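Phosphoenolpyruvate-protein phosphotransferase (Coxiella burnetii, PDB 3TRC) probably transfers the phosphoryl group of phosphoenolpyruvate to a histidine of a carrier protein, the piece crystallised being its GAF domain. Local coordinates at residues A[108-120]-A[129-141]. Residues are numbered along the deposited sequence; the frame is centred on the assembly and turned at random.
Sequences GEEDYHGFLGIPI and ILVIQQLESHHFA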
ATOM      1  N   GLY A 108       0.701  25.164  23.666  1.00 25.72           N
ATOM      2  CA  GLY A 108       1.791  24.587  24.431  1.00 24.66           C
ATOM      3  C   GLY A 108       2.446  23.378  23.792  1.00 24.95           C
ATOM      4  O   GLY A 108       2.914  22.475  24.489  1.00 24.54           O
ATOM      5  N   GLU A 109       2.483  23.353  22.463  1.00 23.02           N
ATOM      6  CA  GLU A 109       3.150  22.276  21.744  1.00 23.55           C
ATOM      7  C   GLU A 109       4.610  22.639  21.466  1.00 24.31           C
ATOM      8  O   GLU A 109       5.015  23.789  21.639  1.00 23.93           O
ATOM      9  CB  GLU A 109       2.415  21.969  20.437  1.00 23.99           C
ATOM     10  CG  GLU A 109       0.940  21.639  20.623  1.00 23.78           C
ATOM     11  CD  GLU A 109       0.710  20.271  21.241  1.00 24.61           C
ATOM     12  OE1 GLU A 109       1.703  19.595  21.584  1.00 24.21           O
ATOM     13  OE2 GLU A 109      -0.468  19.871  21.376  1.00 24.27           O
ATOM     14  N   GLU A 110       5.399  21.651  21.052  1.00 25.90           N
ATOM     15  CA  GLU A 110       6.799  21.889  20.708  1.00 28.61           C
ATOM     16  C   GLU A 110       6.930  22.787  19.481  1.00 26.70           C
ATOM     17  O   GLU A 110       6.005  22.896  18.679  1.00 23.44           O
ATOM     18  CB  GLU A 110       7.533  20.566  20.459  1.00 35.05           C
ATOM     19  CG  GLU A 110       7.817  19.752  21.706  1.00 43.96           C
ATOM     20  CD  GLU A 110       9.042  18.869  21.550  1.00 50.93           C
ATOM     21  OE1 GLU A 110      10.165  19.366  21.787  1.00 56.24           O
ATOM     22  OE2 GLU A 110       8.887  17.685  21.189  1.00 51.03           O
ATOM     23  N   ASP A 111       8.088  23.426  19.342  1.00 29.65           N
ATOM     24  CA  ASP A 111       8.347  24.325  18.222  1.00 31.16           C
ATOM     25  C   ASP A 111       8.816  23.569  16.983  1.00 24.42           C
ATOM     26  O   ASP A 111      10.017  23.417  16.757  1.00 23.85           O
ATOM     27  CB  ASP A 111       9.387  25.377  18.605  1.00 41.84           C
ATOM     28  CG  ASP A 111       8.805  26.491  19.448  1.00 53.02           C
ATOM     29  OD1 ASP A 111       7.691  26.961  19.126  1.00 55.74           O
ATOM     30  OD2 ASP A 111       9.460  26.895  20.433  1.00 56.22           O
ATOM     31  N   TYR A 112       7.868  23.113  16.175  1.00 18.80           N
ATOM     32  CA  TYR A 112       8.212  22.392  14.953  1.00 19.23           C
ATOM     33  C   TYR A 112       8.518  23.347  13.814  1.00 19.98           C
ATOM     34  O   TYR A 112       8.073  24.498  13.808  1.00 20.11           O
ATOM     35  CB  TYR A 112       7.093  21.432  14.542  1.00 18.75           C
ATOM     36  CG  TYR A 112       6.714  20.471  15.634  1.00 19.22           C
ATOM     37  CD1 TYR A 112       7.617  19.521  16.092  1.00 19.52           C
ATOM     38  CD2 TYR A 112       5.455  20.515  16.217  1.00 20.62           C
ATOM     39  CE1 TYR A 112       7.278  18.640  17.098  1.00 20.29           C
ATOM     40  CE2 TYR A 112       5.105  19.638  17.221  1.00 20.89           C
ATOM     41  CZ  TYR A 112       6.017  18.704  17.660  1.00 22.48           C
ATOM     42  OH  TYR A 112       5.664  17.832  18.665  1.00 23.54           O
ATOM     43  N   HIS A 113       9.289  22.861  12.850  1.00 18.60           N
ATOM     44  CA  HIS A 113       9.657  23.669  11.700  1.00 20.76           C
ATOM     45  C   HIS A 113       9.409  22.909  10.408  1.00 19.27           C
ATOM     46  O   HIS A 113       8.554  23.302   9.618  1.00 19.80           O
ATOM     47  CB  HIS A 113      11.106  24.140  11.823  1.00 20.20           C
ATOM     48  CG  HIS A 113      11.323  25.078  12.968  1.00 19.69           C
ATOM     49  ND1 HIS A 113      11.180  26.444  12.846  1.00 22.58           N
ATOM     50  CD2 HIS A 113      11.629  24.847  14.266  1.00 20.22           C
ATOM     51  CE1 HIS A 113      11.410  27.015  14.015  1.00 21.50           C
ATOM     52  NE2 HIS A 113      11.684  26.068  14.895  1.00 20.53           N
ATOM     53  N   GLY A 114      10.138  21.815  10.201  1.00 11.96           N
ATOM     54  CA  GLY A 114       9.912  20.969   9.040  1.00 13.84           C
ATOM     55  C   GLY A 114       8.468  20.503   9.011  1.00 13.16           C
ATOM     56  O   GLY A 114       7.910  20.162  10.050  1.00 13.32           O
ATOM     57  N   PHE A 115       7.871  20.479   7.821  1.00 13.58           N
ATOM     58  CA  PHE A 115       6.431  20.240   7.670  1.00 12.61           C
ATOM     59  C   PHE A 115       6.137  19.473   6.387  1.00 12.20           C
ATOM     60  O   PHE A 115       6.615  19.833   5.309  1.00 13.12           O
ATOM     61  CB  PHE A 115       5.688  21.587   7.647  1.00 10.69           C
ATOM     62  CG  PHE A 115       4.198  21.487   7.414  1.00 12.91           C
ATOM     63  CD1 PHE A 115       3.677  21.427   6.124  1.00 14.71           C
ATOM     64  CD2 PHE A 115       3.314  21.529   8.483  1.00 15.93           C
ATOM     65  CE1 PHE A 115       2.299  21.365   5.911  1.00 15.38           C
ATOM     66  CE2 PHE A 115       1.934  21.466   8.280  1.00 15.15           C
ATOM     67  CZ  PHE A 115       1.428  21.385   6.991  1.00 14.90           C
ATOM     68  N   LEU A 116       5.363  18.403   6.502  1.00 10.78           N
ATOM     69  CA  LEU A 116       4.838  17.732   5.319  1.00 12.21           C
ATOM     70  C   LEU A 116       3.349  17.514   5.507  1.00 14.08           C
ATOM     71  O   LEU A 116       2.930  16.753   6.380  1.00 15.05           O
ATOM     72  CB  LEU A 116       5.542  16.392   5.079  1.00 11.37           C
ATOM     73  CG  LEU A 116       5.030  15.564   3.895  1.00 12.05           C
ATOM     74  CD1 LEU A 116       5.131  16.353   2.595  1.00 16.84           C
ATOM     75  CD2 LEU A 116       5.809  14.253   3.791  1.00 12.03           C
ATOM     76  N   GLY A 117       2.554  18.204   4.694  1.00 11.74           N
ATOM     77  CA  GLY A 117       1.111  18.061   4.741  1.00 12.82           C
ATOM     78  C   GLY A 117       0.631  17.365   3.490  1.00 13.86           C
ATOM     79  O   GLY A 117       0.966  17.772   2.379  1.00 14.12           O
ATOM     80  N   ILE A 118      -0.150  16.306   3.673  1.00 10.63           N
ATOM     81  CA  ILE A 118      -0.560  15.444   2.575  1.00 14.84           C
ATOM     82  C   ILE A 118      -2.072  15.259   2.544  1.00 13.96           C
ATOM     83  O   ILE A 118      -2.681  14.851   3.534  1.00 13.45           O
ATOM     84  CB  ILE A 118       0.135  14.072   2.699  1.00 16.84           C
ATOM     85  CG1 ILE A 118       1.646  14.250   2.569  1.00 23.92           C
ATOM     86  CG2 ILE A 118      -0.393  13.090   1.666  1.00 20.10           C
ATOM     87  CD1 ILE A 118       2.388  12.969   2.503  1.00 27.62           C
ATOM     88  N   PRO A 119      -2.692  15.556   1.400  1.00 13.04           N
ATOM     89  CA  PRO A 119      -4.141  15.389   1.317  1.00 13.86           C
ATOM     90  C   PRO A 119      -4.498  13.913   1.245  1.00 15.75           C
ATOM     91  O   PRO A 119      -3.819  13.128   0.577  1.00 17.08           O
ATOM     92  CB  PRO A 119      -4.498  16.103   0.010  1.00 15.09           C
ATOM     93  CG  PRO A 119      -3.268  15.984  -0.818  1.00 17.42           C
ATOM     94  CD  PRO A 119      -2.111  16.034   0.134  1.00 16.15           C
ATOM     95  N   ILE A 120      -5.546  13.538   1.966  1.00 13.04           N
ATOM     96  CA  ILE A 120      -6.037  12.167   1.932  1.00 13.46           C
ATOM     97  C   ILE A 120      -7.259  12.159   1.040  1.00 17.00           C
ATOM     98  O   ILE A 120      -8.310  12.680   1.411  1.00 15.09           O
ATOM     99  CB  ILE A 120      -6.391  11.657   3.339  1.00 12.32           C
ATOM    100  CG1 ILE A 120      -5.149  11.709   4.246  1.00 14.94           C
ATOM    101  CG2 ILE A 120      -6.955  10.242   3.261  1.00 12.39           C
ATOM    102  CD1 ILE A 120      -5.408  11.326   5.700  1.00 15.91           C
ATOM    103  N   ILE A 129      -6.524  14.978   6.098  0.78 11.96           N
ATOM    104  CA  ILE A 129      -5.168  15.477   5.919  0.78  9.65           C
ATOM    105  C   ILE A 129      -4.217  14.758   6.856  0.78 11.73           C
ATOM    106  O   ILE A 129      -4.524  14.556   8.031  0.78 12.14           O
ATOM    107  CB  ILE A 129      -5.069  16.975   6.238  0.78 12.63           C
ATOM    108  CG1 ILE A 129      -6.201  17.755   5.565  0.78 14.39           C
ATOM    109  CG2 ILE A 129      -3.698  17.509   5.828  0.78 12.35           C
ATOM    110  CD1 ILE A 129      -5.994  17.980   4.085  0.78 15.71           C
ATOM    111  N   LEU A 130      -3.055  14.380   6.333  1.00 11.89           N
ATOM    112  CA  LEU A 130      -1.992  13.795   7.145  1.00 10.56           C
ATOM    113  C   LEU A 130      -0.895  14.840   7.311  1.00 11.03           C
ATOM    114  O   LEU A 130      -0.416  15.403   6.330  1.00 11.82           O
ATOM    115  CB  LEU A 130      -1.443  12.540   6.458  1.00 12.63           C
ATOM    116  CG  LEU A 130      -0.238  11.840   7.090  1.00 13.48           C
ATOM    117  CD1 LEU A 130      -0.658  11.188   8.393  1.00 15.71           C
ATOM    118  CD2 LEU A 130       0.348  10.799   6.135  1.00 13.70           C
ATOM    119  N   VAL A 131      -0.509  15.111   8.555  1.00  9.88           N
ATOM    120  CA  VAL A 131       0.451  16.176   8.835  1.00 11.05           C
ATOM    121  C   VAL A 131       1.642  15.616   9.596  1.00 11.60           C
ATOM    122  O   VAL A 131       1.488  15.089  10.696  1.00 13.45           O
ATOM    123  CB  VAL A 131      -0.161  17.323   9.665  1.00 13.66           C
ATOM    124  CG1 VAL A 131       0.907  18.378   9.975  1.00 15.08           C
ATOM    125  CG2 VAL A 131      -1.339  17.959   8.936  1.00 12.99           C
ATOM    126  N   ILE A 132       2.827  15.749   9.006  1.00 11.82           N
ATOM    127  CA  ILE A 132       4.053  15.254   9.615  1.00  8.57           C
ATOM    128  C   ILE A 132       4.958  16.449   9.927  1.00 11.31           C
ATOM    129  O   ILE A 132       5.141  17.328   9.095  1.00 13.12           O
ATOM    130  CB  ILE A 132       4.791  14.258   8.685  1.00 12.93           C
ATOM    131  CG1 ILE A 132       3.849  13.140   8.215  1.00 12.61           C
ATOM    132  CG2 ILE A 132       5.991  13.657   9.399  1.00 14.27           C
ATOM    133  CD1 ILE A 132       3.190  13.411   6.867  1.00 14.69           C
ATOM    134  N   GLN A 133       5.499  16.494  11.138  1.00 11.86           N
ATOM    135  CA  GLN A 133       6.299  17.643  11.548  1.00 11.33           C
ATOM    136  C   GLN A 133       7.581  17.197  12.218  1.00 10.80           C
ATOM    137  O   GLN A 133       7.659  16.104  12.766  1.00 11.48           O
ATOM    138  CB  GLN A 133       5.501  18.534  12.502  1.00 12.52           C
ATOM    139  CG  GLN A 133       4.136  18.952  11.952  1.00 12.63           C
ATOM    140  CD  GLN A 133       3.336  19.787  12.937  1.00 19.68           C
ATOM    141  OE1 GLN A 133       2.500  19.267  13.685  1.00 20.63           O
ATOM    142  NE2 GLN A 133       3.588  21.092  12.944  1.00 18.67           N
ATOM    143  N   GLN A 134       8.600  18.043  12.155  1.00 11.14           N
ATOM    144  CA  GLN A 134       9.832  17.762  12.873  1.00 10.99           C
ATOM    145  C   GLN A 134      10.435  19.046  13.413  1.00 11.87           C
ATOM    146  O   GLN A 134      10.156  20.136  12.916  1.00 14.46           O
ATOM    147  CB  GLN A 134      10.834  16.997  11.999  1.00 12.45           C
ATOM    148  CG  GLN A 134      11.157  17.653  10.677  1.00 11.88           C
ATOM    149  CD  GLN A 134      11.809  16.686   9.704  1.00 13.56           C
ATOM    150  OE1 GLN A 134      11.987  15.505  10.006  1.00 14.55           O
ATOM    151  NE2 GLN A 134      12.173  17.188   8.533  1.00 15.04           N
ATOM    152  N   LEU A 135      11.246  18.901  14.452  1.00 16.15           N
ATOM    153  CA  LEU A 135      11.896  20.035  15.087  1.00 16.10           C
ATOM    154  C   LEU A 135      12.952  20.671  14.185  1.00 18.03           C
ATOM    155  O   LEU A 135      13.132  21.890  14.203  1.00 21.23           O
ATOM    156  CB  LEU A 135      12.525  19.590  16.409  1.00 17.47           C
ATOM    157  CG  LEU A 135      11.542  19.058  17.457  1.00 19.50           C
ATOM    158  CD1 LEU A 135      12.270  18.270  18.537  1.00 21.37           C
ATOM    159  CD2 LEU A 135      10.724  20.192  18.063  1.00 19.70           C
ATOM    160  N   GLU A 136      13.651  19.852  13.401  1.00 15.11           N
ATOM    161  CA  GLU A 136      14.681  20.367  12.508  1.00 18.89           C
ATOM    162  C   GLU A 136      14.024  21.213  11.433  1.00 17.09           C
ATOM    163  O   GLU A 136      12.909  20.914  10.994  1.00 16.05           O
ATOM    164  CB  GLU A 136      15.458  19.224  11.844  1.00 24.20           C
ATOM    165  CG  GLU A 136      16.278  18.373  12.799  1.00 35.08           C
ATOM    166  CD  GLU A 136      17.648  18.958  13.080  1.00 44.00           C
ATOM    167  OE1 GLU A 136      18.099  19.823  12.299  1.00 46.11           O
ATOM    168  OE2 GLU A 136      18.277  18.550  14.080  1.00 48.09           O
ATOM    169  N   SER A 137      14.708  22.269  11.011  1.00 15.99           N
ATOM    170  CA  SER A 137      14.214  23.086   9.910  1.00 16.88           C
ATOM    171  C   SER A 137      14.644  22.468   8.580  1.00 18.24           C
ATOM    172  O   SER A 137      15.397  23.065   7.810  1.00 16.54           O
ATOM    173  CB  SER A 137      14.711  24.532  10.031  1.00 19.33           C
ATOM    174  OG  SER A 137      14.149  25.164  11.171  1.00 23.70           O
ATOM    175  N   HIS A 138      14.162  21.254   8.332  1.00 16.77           N
ATOM    176  CA  HIS A 138      14.474  20.516   7.117  1.00 15.42           C
ATOM    177  C   HIS A 138      13.176  20.133   6.458  1.00 15.24           C
ATOM    178  O   HIS A 138      12.247  19.691   7.132  1.00 14.46           O
ATOM    179  CB  HIS A 138      15.197  19.209   7.450  1.00 17.31           C
ATOM    180  CG  HIS A 138      16.569  19.394   8.008  1.00 18.36           C
ATOM    181  ND1 HIS A 138      17.365  18.333   8.386  1.00 23.33           N
ATOM    182  CD2 HIS A 138      17.289  20.513   8.256  1.00 18.65           C
ATOM    183  CE1 HIS A 138      18.516  18.793   8.842  1.00 21.58           C
ATOM    184  NE2 HIS A 138      18.494  20.111   8.779  1.00 19.20           N
ATOM    185  N   HIS A 139      13.102  20.256   5.143  1.00 14.95           N
ATOM    186  CA  HIS A 139      11.962  19.673   4.462  1.00 17.46           C
ATOM    187  C   HIS A 139      12.115  18.152   4.454  1.00 14.43           C
ATOM    188  O   HIS A 139      13.119  17.614   4.928  1.00 13.89           O
ATOM    189  CB  HIS A 139      11.807  20.232   3.049  1.00 24.01           C
ATOM    190  CG  HIS A 139      12.862  19.775   2.095  1.00 25.19           C
ATOM    191  ND1 HIS A 139      14.066  20.430   1.946  1.00 27.40           N
ATOM    192  CD2 HIS A 139      12.890  18.734   1.230  1.00 28.07           C
ATOM    193  CE1 HIS A 139      14.791  19.809   1.032  1.00 27.19           C
ATOM    194  NE2 HIS A 139      14.100  18.777   0.583  1.00 28.02           N
ATOM    195  N   PHE A 140      11.104  17.462   3.942  1.00 14.23           N
ATOM    196  CA  PHE A 140      11.135  16.008   3.881  1.00 13.11           C
ATOM    197  C   PHE A 140      11.650  15.534   2.530  1.00 13.87           C
ATOM    198  O   PHE A 140      11.251  16.046   1.485  1.00 16.81           O
ATOM    199  CB  PHE A 140       9.752  15.424   4.202  1.00 12.33           C
ATOM    200  CG  PHE A 140       9.361  15.584   5.648  1.00 13.36           C
ATOM    201  CD1 PHE A 140       9.475  14.522   6.532  1.00 12.85           C
ATOM    202  CD2 PHE A 140       8.911  16.809   6.128  1.00 14.15           C
ATOM    203  CE1 PHE A 140       9.136  14.671   7.867  1.00 13.65           C
ATOM    204  CE2 PHE A 140       8.562  16.962   7.455  1.00 14.38           C
ATOM    205  CZ  PHE A 140       8.678  15.894   8.328  1.00 14.12           C
ATOM    206  N   ALA A 141      12.558  14.562   2.560  1.00 12.84           N
ATOM    207  CA  ALA A 141      13.216  14.122   1.343  1.00 12.05           C
ATOM    208  C   ALA A 141      12.250  13.388   0.417  1.00 14.26           C
ATOM    209  O   ALA A 141      11.154  13.001   0.819  1.00 12.73           O
ATOM    210  CB  ALA A 141      14.410  13.242   1.682  1.00 12.38           C
TER
HETATM  211  O   HOH W   1       5.854  21.928  11.214  0.98 19.05           O
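With CG of Phe-140 trans to its carbonyl carbon (chi1 -70°), one face of the phenyl ring lies under Leu-116 CB, a CH-pi contact 4.0 Å from CB to the ring centroid. The edge of that ring meets Phe-115 N, and Gln-134 NE2 lies over the opposite face, toward the rim. Gln-134, its chain extended beyond CG, donates from NE2 to His-138 O at 2.9 Å, folding 134-138 back on itself. Leu-116 CG, trans to its own backbone N (chi1 177°), lies alongside Ile-132 CD1 at 4.1 Å, on the face where Ile-118 packs against helix 142-164. On the other face Phe-115 CE2 touches Val-131 CG1 at 3.7 Å, towards helix 78-86. A water accepts from Gln-133 NE2 and donates to Gly-114 O, which also takes Gln-134 N. Paired backbone bonds join Leu-116 to Ile-132 and Ile-118 to Leu-130. Beyond them, His-113 N reaches Gln-134 O at 2.9 Å, nearly straight, and Gly-114 N reaches Glu-136 O at 3.0 Å, while the His-113 ring is held through ND1 by Asp-94. His-113 and Gly-114 both face Gln-134, a classic beta bulge near the open end of the antiparallel hairpin 114-122/125-134 within the central sheet of this GAF domain.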